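Long-range contacts in deoxyribodipyrimidine photo-lyase (Oryza sativa Japonica Group, PDB 3UMV), which uses light energy absorbed through its bound FAD to split UV-induced cyclobutane pyrimidine dimers in DNA back into separate pyrimidines: residues A[39-45]-A[69-75]; A[94-98]-A[222-226]; A[243-249]-A[287-293]. One frame throughout, in Å; residues are numbered along the deposited sequence.

Contact 1. Residues A[39-45]-A[69-75]; sequences PVVYWML and PLAVAFA. With URE (urea), chain M.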
loop_
_atom_site.group_PDB
_atom_site.type_symbol
_atom_site.label_atom_id
_atom_site.label_comp_id
_atom_site.label_asym_id
_atom_site.label_seq_id
_atom_site.Cartn_x
_atom_site.Cartn_y
_atom_site.Cartn_z
ATOM N N PRO A 39 20.373 -3.554 -22.800
ATOM C CA PRO A 39 20.082 -2.991 -21.476
ATOM C C PRO A 39 19.018 -3.778 -20.711
ATOM O O PRO A 39 18.151 -4.421 -21.308
ATOM C CB PRO A 39 19.549 -1.593 -21.800
ATOM C CG PRO A 39 20.214 -1.245 -23.135
ATOM C CD PRO A 39 20.285 -2.550 -23.877
ATOM N N VAL A 40 19.094 -3.725 -19.387
ATOM C CA VAL A 40 18.027 -4.222 -18.537
ATOM C C VAL A 40 17.271 -3.012 -17.998
ATOM O O VAL A 40 17.888 -2.044 -17.540
ATOM C CB VAL A 40 18.581 -5.040 -17.349
ATOM C CG1 VAL A 40 17.438 -5.472 -16.416
ATOM C CG2 VAL A 40 19.393 -6.244 -17.863
ATOM N N VAL A 41 15.942 -3.053 -18.075
ATOM C CA VAL A 41 15.120 -1.951 -17.586
ATOM C C VAL A 41 14.241 -2.435 -16.446
ATOM O O VAL A 41 13.518 -3.417 -16.608
ATOM C CB VAL A 41 14.195 -1.407 -18.682
ATOM C CG1 VAL A 41 13.291 -0.294 -18.127
ATOM C CG2 VAL A 41 15.012 -0.912 -19.865
ATOM N N TYR A 42 14.318 -1.755 -15.299
ATOM C CA TYR A 42 13.413 -2.010 -14.189
ATOM C C TYR A 42 12.282 -0.987 -14.251
ATOM O O TYR A 42 12.501 0.218 -14.092
ATOM C CB TYR A 42 14.150 -1.949 -12.837
ATOM C CG TYR A 42 13.251 -1.844 -11.618
ATOM C CD1 TYR A 42 12.042 -2.535 -11.545
ATOM C CD2 TYR A 42 13.623 -1.064 -10.519
ATOM C CE1 TYR A 42 11.211 -2.430 -10.434
ATOM C CE2 TYR A 42 12.796 -0.960 -9.388
ATOM C CZ TYR A 42 11.603 -1.654 -9.349
ATOM O OH TYR A 42 10.790 -1.567 -8.235
ATOM N N TRP A 43 11.088 -1.477 -14.562
ATOM C CA TRP A 43 9.887 -0.664 -14.521
ATOM C C TRP A 43 9.415 -0.607 -13.071
ATOM O O TRP A 43 8.790 -1.536 -12.572
ATOM C CB TRP A 43 8.815 -1.256 -15.451
ATOM C CG TRP A 43 7.466 -0.577 -15.355
ATOM C CD1 TRP A 43 7.187 0.621 -14.753
ATOM C CD2 TRP A 43 6.211 -1.075 -15.852
ATOM N NE1 TRP A 43 5.852 0.903 -14.864
ATOM C CE2 TRP A 43 5.226 -0.121 -15.528
ATOM C CE3 TRP A 43 5.826 -2.234 -16.542
ATOM C CZ2 TRP A 43 3.869 -0.289 -15.865
ATOM C CZ3 TRP A 43 4.473 -2.397 -16.884
ATOM C CH2 TRP A 43 3.520 -1.431 -16.543
ATOM N N MET A 44 9.780 0.478 -12.393
ATOM C CA MET A 44 9.396 0.716 -11.010
ATOM C C MET A 44 7.953 1.192 -10.948
ATOM O O MET A 44 7.587 2.131 -11.647
ATOM C CB MET A 44 10.304 1.803 -10.440
ATOM C CG MET A 44 10.018 2.175 -8.987
ATOM S SD MET A 44 11.077 3.547 -8.486
ATOM C CE MET A 44 12.617 2.714 -8.100
ATOM N N LEU A 45 7.141 0.563 -10.107
ATOM C CA LEU A 45 5.783 1.034 -9.892
ATOM C C LEU A 45 5.404 1.019 -8.427
ATOM O O LEU A 45 5.194 2.076 -7.836
ATOM C CB LEU A 45 4.775 0.251 -10.740
ATOM C CG LEU A 45 3.383 0.877 -10.821
ATOM C CD1 LEU A 45 2.737 0.452 -12.137
ATOM C CD2 LEU A 45 2.515 0.483 -9.617
ATOM N N PRO A 69 24.088 -2.597 -19.582
ATOM C CA PRO A 69 23.724 -1.466 -18.722
ATOM C C PRO A 69 22.343 -1.629 -18.093
ATOM O O PRO A 69 21.541 -2.450 -18.548
ATOM C CB PRO A 69 23.731 -0.279 -19.685
ATOM C CG PRO A 69 23.424 -0.869 -21.001
ATOM C CD PRO A 69 24.064 -2.233 -21.010
ATOM N N LEU A 70 22.091 -0.829 -17.061
ATOM C CA LEU A 70 20.891 -0.928 -16.231
ATOM C C LEU A 70 20.214 0.432 -16.118
ATOM O O LEU A 70 20.880 1.436 -15.865
ATOM C CB LEU A 70 21.276 -1.396 -14.830
ATOM C CG LEU A 70 20.152 -1.443 -13.780
ATOM C CD1 LEU A 70 19.120 -2.487 -14.135
ATOM C CD2 LEU A 70 20.716 -1.714 -12.404
ATOM N N ALA A 71 18.896 0.460 -16.305
ATOM C CA ALA A 71 18.119 1.690 -16.167
ATOM C C ALA A 71 16.850 1.449 -15.354
ATOM O O ALA A 71 16.333 0.331 -15.327
ATOM C CB ALA A 71 17.751 2.249 -17.518
ATOM N N VAL A 72 16.370 2.497 -14.688
ATOM C CA VAL A 72 15.086 2.460 -13.986
ATOM C C VAL A 72 14.107 3.354 -14.741
ATOM O O VAL A 72 14.478 4.435 -15.216
ATOM C CB VAL A 72 15.212 2.970 -12.528
ATOM C CG1 VAL A 72 13.840 3.014 -11.862
ATOM C CG2 VAL A 72 16.189 2.110 -11.736
ATOM N N ALA A 73 12.866 2.901 -14.878
ATOM C CA ALA A 73 11.822 3.700 -15.512
ATOM C C ALA A 73 10.576 3.722 -14.644
ATOM O O ALA A 73 10.184 2.694 -14.100
ATOM C CB ALA A 73 11.490 3.152 -16.909
ATOM N N PHE A 74 9.969 4.899 -14.493
ATOM C CA PHE A 74 8.725 5.024 -13.737
ATOM C C PHE A 74 7.655 5.648 -14.615
ATOM O O PHE A 74 7.881 6.700 -15.225
ATOM C CB PHE A 74 8.917 5.893 -12.495
ATOM C CG PHE A 74 7.697 5.966 -11.630
ATOM C CD1 PHE A 74 7.530 5.073 -10.578
ATOM C CD2 PHE A 74 6.695 6.893 -11.881
ATOM C CE1 PHE A 74 6.398 5.122 -9.790
ATOM C CE2 PHE A 74 5.559 6.948 -11.092
ATOM C CZ PHE A 74 5.405 6.066 -10.044
ATOM N N ALA A 75 6.493 5.014 -14.697
ATOM C CA ALA A 75 5.374 5.605 -15.446
ATOM C C ALA A 75 4.292 6.117 -14.509
ATOM O O ALA A 75 3.714 5.349 -13.738
ATOM C CB ALA A 75 4.780 4.592 -16.424
HETATM C C URE M . 1.313 5.827 -10.612
HETATM O O URE M . 2.059 4.939 -11.036
HETATM N N1 URE M . 0.780 6.682 -11.445
HETATM N N2 URE M . 1.014 5.912 -9.337
HETATM O O HOH W 1 5.367 3.059 -12.990
#
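Met44, Pro69 and Phe74 lose more surface to this contact than the residues around them, and they mark the two ends of a parallel strand pair. At the far end, Met44 O lies 3.1 Å from Phe74 CD1, approaching the ring obliquely, while Met44 CG rests 4.1 Å from that same CD1. The methionine chain runs straight out and then bends at its last torsion (chi3 -81°), which brings CE to 4.0 Å from Val72 CG1. At the start, the rings of Pro39 and Pro69 meet CG to CG at 3.9 Å, and Pro69 O takes the N-H of Val40. From there the backbone bonds pass back and forth through Ala71, Tyr42 and Ala73 to Met44 N. Strands 40-44 and 70-75, with helix 54-66 between them, form a beta-alpha-beta unit of the N-terminal alpha/beta domain. Tyr42, Val72 and Phe74 share the Met44 face; Trp43 and Ala73 lie on the other, against Ile121 of helix 120-127. Beyond the last direct bond, a water accepts from Trp43 NE1 and Ala75 N and donates to Met44 O, 2.8 Å away. A urea O lies 3.7 Å from Phe74 CZ.

Contact 2. Residues A[94-98]-A[222-226]; sequences LRGLR and WDALI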
loop_
_atom_site.group_PDB
_atom_site.type_symbol
_atom_site.label_atom_id
_atom_site.label_comp_id
_atom_site.label_asym_id
_atom_site.label_seq_id
_atom_site.Cartn_x
_atom_site.Cartn_y
_atom_site.Cartn_z
ATOM N N LEU A 94 5.121 12.183 -5.849
ATOM C CA LEU A 94 6.066 12.916 -6.693
ATOM C C LEU A 94 7.226 13.529 -5.916
ATOM O O LEU A 94 8.360 13.544 -6.404
ATOM C CB LEU A 94 5.359 13.979 -7.542
ATOM C CG LEU A 94 4.517 13.418 -8.689
ATOM C CD1 LEU A 94 3.613 14.516 -9.228
ATOM C CD2 LEU A 94 5.399 12.837 -9.801
ATOM N N ARG A 95 6.954 14.069 -4.730
ATOM C CA ARG A 95 8.047 14.602 -3.926
ATOM C C ARG A 95 8.986 13.470 -3.499
ATOM O O ARG A 95 10.192 13.666 -3.415
ATOM C CB ARG A 95 7.514 15.385 -2.718
ATOM C CG ARG A 95 6.606 16.535 -3.119
ATOM C CD ARG A 95 6.319 17.487 -1.964
ATOM N NE ARG A 95 5.270 18.436 -2.328
ATOM C CZ ARG A 95 5.467 19.548 -3.034
ATOM N NH1 ARG A 95 6.683 19.880 -3.453
ATOM N NH2 ARG A 95 4.439 20.334 -3.322
ATOM N N GLY A 96 8.427 12.285 -3.255
ATOM C CA GLY A 96 9.246 11.105 -2.992
ATOM C C GLY A 96 10.111 10.696 -4.177
ATOM O O GLY A 96 11.288 10.339 -4.016
ATOM N N LEU A 97 9.536 10.761 -5.377
ATOM C CA LEU A 97 10.248 10.390 -6.593
ATOM C C LEU A 97 11.326 11.408 -6.949
ATOM O O LEU A 97 12.351 11.052 -7.517
ATOM C CB LEU A 97 9.283 10.228 -7.767
ATOM C CG LEU A 97 8.563 8.903 -7.980
ATOM C CD1 LEU A 97 7.974 8.885 -9.388
ATOM C CD2 LEU A 97 9.520 7.742 -7.776
ATOM N N ARG A 98 11.095 12.673 -6.603
ATOM C CA ARG A 98 12.103 13.712 -6.806
ATOM C C ARG A 98 13.380 13.383 -6.027
ATOM O O ARG A 98 14.490 13.543 -6.542
ATOM C CB ARG A 98 11.546 15.076 -6.381
ATOM C CG ARG A 98 12.547 16.207 -6.398
ATOM C CD ARG A 98 11.866 17.495 -5.980
ATOM N NE ARG A 98 12.506 18.658 -6.569
ATOM C CZ ARG A 98 11.933 19.852 -6.604
ATOM N NH1 ARG A 98 12.557 20.884 -7.164
ATOM N NH2 ARG A 98 10.721 19.998 -6.078
ATOM N N TRP A 222 10.865 19.363 -11.747
ATOM C CA TRP A 222 9.972 18.774 -10.757
ATOM C C TRP A 222 8.971 19.773 -10.168
ATOM O O TRP A 222 7.811 19.436 -9.957
ATOM C CB TRP A 222 10.779 18.104 -9.644
ATOM C CG TRP A 222 11.503 16.878 -10.099
ATOM C CD1 TRP A 222 12.787 16.803 -10.566
ATOM C CD2 TRP A 222 10.990 15.539 -10.125
ATOM N NE1 TRP A 222 13.100 15.503 -10.884
ATOM C CE2 TRP A 222 12.016 14.707 -10.617
ATOM C CE3 TRP A 222 9.767 14.963 -9.777
ATOM C CZ2 TRP A 222 11.849 13.331 -10.782
ATOM C CZ3 TRP A 222 9.606 13.596 -9.930
ATOM C CH2 TRP A 222 10.642 12.794 -10.430
ATOM N N ASP A 223 9.415 20.997 -9.905
ATOM C CA ASP A 223 8.487 22.024 -9.439
ATOM C C ASP A 223 7.325 22.251 -10.430
ATOM O O ASP A 223 6.162 22.320 -10.019
ATOM C CB ASP A 223 9.225 23.326 -9.107
ATOM C CG ASP A 223 10.077 23.207 -7.842
ATOM O OD1 ASP A 223 9.661 22.500 -6.897
ATOM O OD2 ASP A 223 11.164 23.814 -7.783
ATOM N N ALA A 224 7.632 22.312 -11.723
ATOM C CA ALA A 224 6.588 22.499 -12.736
ATOM C C ALA A 224 5.679 21.290 -12.808
ATOM O O ALA A 224 4.466 21.426 -12.875
ATOM C CB ALA A 224 7.186 22.755 -14.077
ATOM N N LEU A 225 6.281 20.106 -12.827
ATOM C CA LEU A 225 5.517 18.848 -12.881
ATOM C C LEU A 225 4.587 18.670 -11.691
ATOM O O LEU A 225 3.402 18.370 -11.848
ATOM C CB LEU A 225 6.463 17.658 -12.998
ATOM C CG LEU A 225 5.781 16.300 -12.871
ATOM C CD1 LEU A 225 4.867 16.061 -14.066
ATOM C CD2 LEU A 225 6.812 15.191 -12.735
ATOM N N ILE A 226 5.116 18.852 -10.489
ATOM C CA ILE A 226 4.285 18.726 -9.293
ATOM C C ILE A 226 3.111 19.707 -9.314
ATOM O O ILE A 226 1.976 19.329 -9.041
ATOM C CB ILE A 226 5.112 18.906 -8.022
ATOM C CG1 ILE A 226 6.053 17.711 -7.867
ATOM C CG2 ILE A 226 4.189 19.028 -6.797
ATOM C CD1 ILE A 226 7.154 17.910 -6.882
HETATM O O HOH W 2 7.255 22.290 -5.421
#
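Arg98 lies over one face of the Trp222 ring, with CA 3.7 Å from the centroid of the six-membered ring and almost exactly on its normal, a CH-pi contact. Arg98 CG is anti to the backbone N (chi1 173°), and the extended chain runs along the indole in the opposite sense until NE is 3.6 Å from Trp222 CB, the guanidinium tilted 22° from the ring plane. This is the tight part of the contact: Leu97 CB reaches Trp222 CH2 at 3.9 Å, and Leu94 fits CB against Ile226 CG1 at 3.8 Å and CD2 against Leu225. Segments 94-98 and 222-226, on helices 87-106 and 222-231, run nearly antiparallel, at 163°, and Leu113 of strand 111-114 packs on Trp222 and Leu225. The solvent side is looser and polar. Arg98 NH2 gives Asp223 OD1 a 2.8 Å salt-bridge bond, in the guanidinium plane but from above the carboxylate plane; the second bond, NH1 to OD2, is weak. A water bonded to Asp223 OD1 accepts from Arg95 NH1 at 3.2 Å, while Arg95 NE pairs with Glu238. A leucine in place of Arg98 would probably leave the Asp223 carboxylate without its charged mate, held in this contact by the water alone, and Trp222 with less cover. Apolar packing thus joins the helices on the buried side, and the charge pair, probably softened by solvent, closes the exposed side.

Contact 3. Residues A[243-249]-A[287-293]; sequences EPGEEAA and YLHFGHI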
loop_
_atom_site.group_PDB
_atom_site.type_symbol
_atom_site.label_atom_id
_atom_site.label_comp_id
_atom_site.label_asym_id
_atom_site.label_seq_id
_atom_site.Cartn_x
_atom_site.Cartn_y
_atom_site.Cartn_z
ATOM N N GLU A 243 7.474 13.668 5.856
ATOM C CA GLU A 243 8.076 13.903 4.551
ATOM C C GLU A 243 8.142 12.590 3.782
ATOM O O GLU A 243 8.420 11.547 4.361
ATOM C CB GLU A 243 9.493 14.444 4.736
ATOM C CG GLU A 243 9.895 15.514 3.737
ATOM C CD GLU A 243 9.427 16.900 4.141
ATOM O OE1 GLU A 243 10.134 17.880 3.821
ATOM O OE2 GLU A 243 8.354 17.015 4.776
ATOM N N PRO A 244 7.896 12.634 2.466
ATOM C CA PRO A 244 7.973 11.381 1.711
ATOM C C PRO A 244 9.396 10.974 1.344
ATOM O O PRO A 244 10.295 11.819 1.298
ATOM C CB PRO A 244 7.193 11.695 0.435
ATOM C CG PRO A 244 7.366 13.179 0.254
ATOM C CD PRO A 244 7.380 13.752 1.655
ATOM N N GLY A 245 9.585 9.686 1.073
ATOM C CA GLY A 245 10.846 9.202 0.537
ATOM C C GLY A 245 11.599 8.246 1.442
ATOM O O GLY A 245 11.261 8.090 2.620
ATOM N N GLU A 246 12.628 7.618 0.883
ATOM C CA GLU A 246 13.453 6.642 1.601
ATOM C C GLU A 246 14.091 7.209 2.863
ATOM O O GLU A 246 14.047 6.583 3.921
ATOM C CB GLU A 246 14.570 6.109 0.704
ATOM C CG GLU A 246 14.114 5.338 -0.514
ATOM C CD GLU A 246 15.277 4.648 -1.223
ATOM O OE1 GLU A 246 15.709 5.146 -2.288
ATOM O OE2 GLU A 246 15.759 3.610 -0.714
ATOM N N GLU A 247 14.703 8.380 2.739
ATOM C CA GLU A 247 15.456 8.970 3.840
ATOM C C GLU A 247 14.538 9.226 5.040
ATOM O O GLU A 247 14.860 8.851 6.165
ATOM C CB GLU A 247 16.146 10.250 3.365
ATOM C CG GLU A 247 17.077 10.897 4.368
ATOM C CD GLU A 247 18.024 11.885 3.707
ATOM O OE1 GLU A 247 18.506 11.585 2.592
ATOM O OE2 GLU A 247 18.280 12.958 4.295
ATOM N N ALA A 248 13.388 9.850 4.799
ATOM C CA ALA A 248 12.436 10.128 5.871
ATOM C C ALA A 248 11.808 8.847 6.414
ATOM O O ALA A 248 11.442 8.781 7.589
ATOM C CB ALA A 248 11.347 11.088 5.393
ATOM N N ALA A 249 11.681 7.831 5.556
ATOM C CA ALA A 249 11.054 6.567 5.960
ATOM C C ALA A 249 11.925 5.809 6.964
ATOM O O ALA A 249 11.439 5.288 7.971
ATOM C CB ALA A 249 10.760 5.681 4.724
ATOM N N TYR A 287 4.741 5.327 4.028
ATOM C CA TYR A 287 5.969 4.849 3.411
ATOM C C TYR A 287 5.849 3.448 2.798
ATOM O O TYR A 287 6.339 3.202 1.703
ATOM C CB TYR A 287 7.082 4.890 4.451
ATOM C CG TYR A 287 7.290 6.279 5.019
ATOM C CD1 TYR A 287 7.047 6.557 6.367
ATOM C CD2 TYR A 287 7.771 7.304 4.219
ATOM C CE1 TYR A 287 7.243 7.842 6.882
ATOM C CE2 TYR A 287 7.971 8.576 4.728
ATOM C CZ TYR A 287 7.724 8.838 6.054
ATOM O OH TYR A 287 7.942 10.109 6.538
ATOM N N LEU A 288 5.177 2.541 3.494
ATOM C CA LEU A 288 5.011 1.181 3.006
ATOM C C LEU A 288 4.114 1.173 1.777
ATOM O O LEU A 288 4.373 0.440 0.815
ATOM C CB LEU A 288 4.407 0.294 4.109
ATOM C CG LEU A 288 5.352 -0.020 5.276
ATOM C CD1 LEU A 288 4.605 -0.783 6.355
ATOM C CD2 LEU A 288 6.566 -0.797 4.824
ATOM N N HIS A 289 3.070 2.005 1.785
ATOM C CA HIS A 289 2.198 2.052 0.623
ATOM C C HIS A 289 2.918 2.411 -0.683
ATOM O O HIS A 289 2.691 1.786 -1.725
ATOM C CB HIS A 289 1.040 3.026 0.802
ATOM C CG HIS A 289 0.238 3.168 -0.442
ATOM N ND1 HIS A 289 0.399 4.221 -1.319
ATOM C CD2 HIS A 289 -0.647 2.327 -1.021
ATOM C CE1 HIS A 289 -0.389 4.041 -2.365
ATOM N NE2 HIS A 289 -1.037 2.899 -2.204
ATOM N N PHE A 290 3.766 3.429 -0.620
ATOM C CA PHE A 290 4.475 3.906 -1.792
ATOM C C PHE A 290 5.782 3.138 -1.980
ATOM O O PHE A 290 6.515 3.379 -2.929
ATOM C CB PHE A 290 4.737 5.408 -1.671
ATOM C CG PHE A 290 3.498 6.245 -1.795
ATOM C CD1 PHE A 290 2.905 6.437 -3.031
ATOM C CD2 PHE A 290 2.918 6.830 -0.676
ATOM C CE1 PHE A 290 1.757 7.207 -3.155
ATOM C CE2 PHE A 290 1.772 7.604 -0.791
ATOM C CZ PHE A 290 1.193 7.800 -2.035
ATOM N N GLY A 291 6.060 2.201 -1.084
ATOM C CA GLY A 291 7.302 1.450 -1.154
ATOM C C GLY A 291 8.548 2.285 -0.906
ATOM O O GLY A 291 9.640 1.914 -1.366
ATOM N N HIS A 292 8.417 3.386 -0.167
ATOM C CA HIS A 292 9.590 4.184 0.222
ATOM C C HIS A 292 10.486 3.401 1.170
ATOM O O HIS A 292 11.691 3.677 1.297
ATOM C CB HIS A 292 9.189 5.474 0.932
ATOM C CG HIS A 292 8.433 6.437 0.080
ATOM N ND1 HIS A 292 8.473 6.421 -1.299
ATOM C CD2 HIS A 292 7.631 7.472 0.422
ATOM C CE1 HIS A 292 7.698 7.379 -1.766
ATOM N NE2 HIS A 292 7.194 8.048 -0.744
ATOM N N ILE A 293 9.891 2.430 1.847
ATOM C CA ILE A 293 10.648 1.556 2.722
ATOM C C ILE A 293 10.139 0.150 2.524
ATOM O O ILE A 293 8.941 -0.077 2.321
ATOM C CB ILE A 293 10.556 1.967 4.215
ATOM C CG1 ILE A 293 11.648 1.267 5.024
ATOM C CG2 ILE A 293 9.172 1.670 4.772
ATOM C CD1 ILE A 293 11.814 1.838 6.423
HETATM O O HOH W 3 9.252 12.959 7.929
HETATM O O HOH W 4 14.205 2.507 1.622
HETATM O O HOH W 5 9.955 10.688 9.082
#
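The Tyr287 ring carries Ala249 on one face, with CA 3.7 Å from the centroid in a CH-pi contact and CB 3.4 Å from CD2. At its edge, in the ring plane, Glu243 O accepts a hydrogen bond from Tyr287 OH, 2.7 Å away. With CG anti to the carbonyl carbon (chi1 -58°), the tyrosine reaches across to the loop ahead of helix 246-254. Two waters also donate to OH, one shared with Ala248 O, the other, which accepts from Glu243 N, only weakly. The His292 ring is sandwiched: Gly245 CA sits over one face, 3.8 Å from the centroid, and Phe290 CB over the opposite face, while Tyr287 CD2 lies at the edge. Gly245 is the N-cap of helix 246-254; at phi 116° a side chain would run into Pro244 O. Gly291 forms a Schellman motif after the last turn of helix 285-290, and His292 CB is directed toward segment 243-249. A water bridges Glu246 OE2 and His292 O; the backbone N of Leu50 and of Ala51 also hold the carboxylate. Leu288 of helix 285-290 touches FAD in the helical, cofactor-binding part of the photolyase. Phe92 of helix 87-106 packs on Tyr287 and Pro244, Ile293 on Leu253 of helix 246-254 and Cys298 of helix 295-305.

Contact 1 is fully buried in the central sheet and is held by regular backbone bonds flanked by apolar side chains. Contacts 2 and 3 are only partly buried: contact 2 joins two helices by apolar packing and a solvent-side salt bridge, contact 3 joins a helix start to a helix end by ring faces, a tyrosine hydroxyl and waters. Helix 87-106 ties them together. It follows strand 70-75 in the chain, and its Leu97 CD1 packs on Phe74 CD2 at 3.4 Å; Arg95 and Gly96 meet Pro244 of contact 3. Of the three, 243-249 with 287-293 stands nearest the chain centre, close to the FAD pocket.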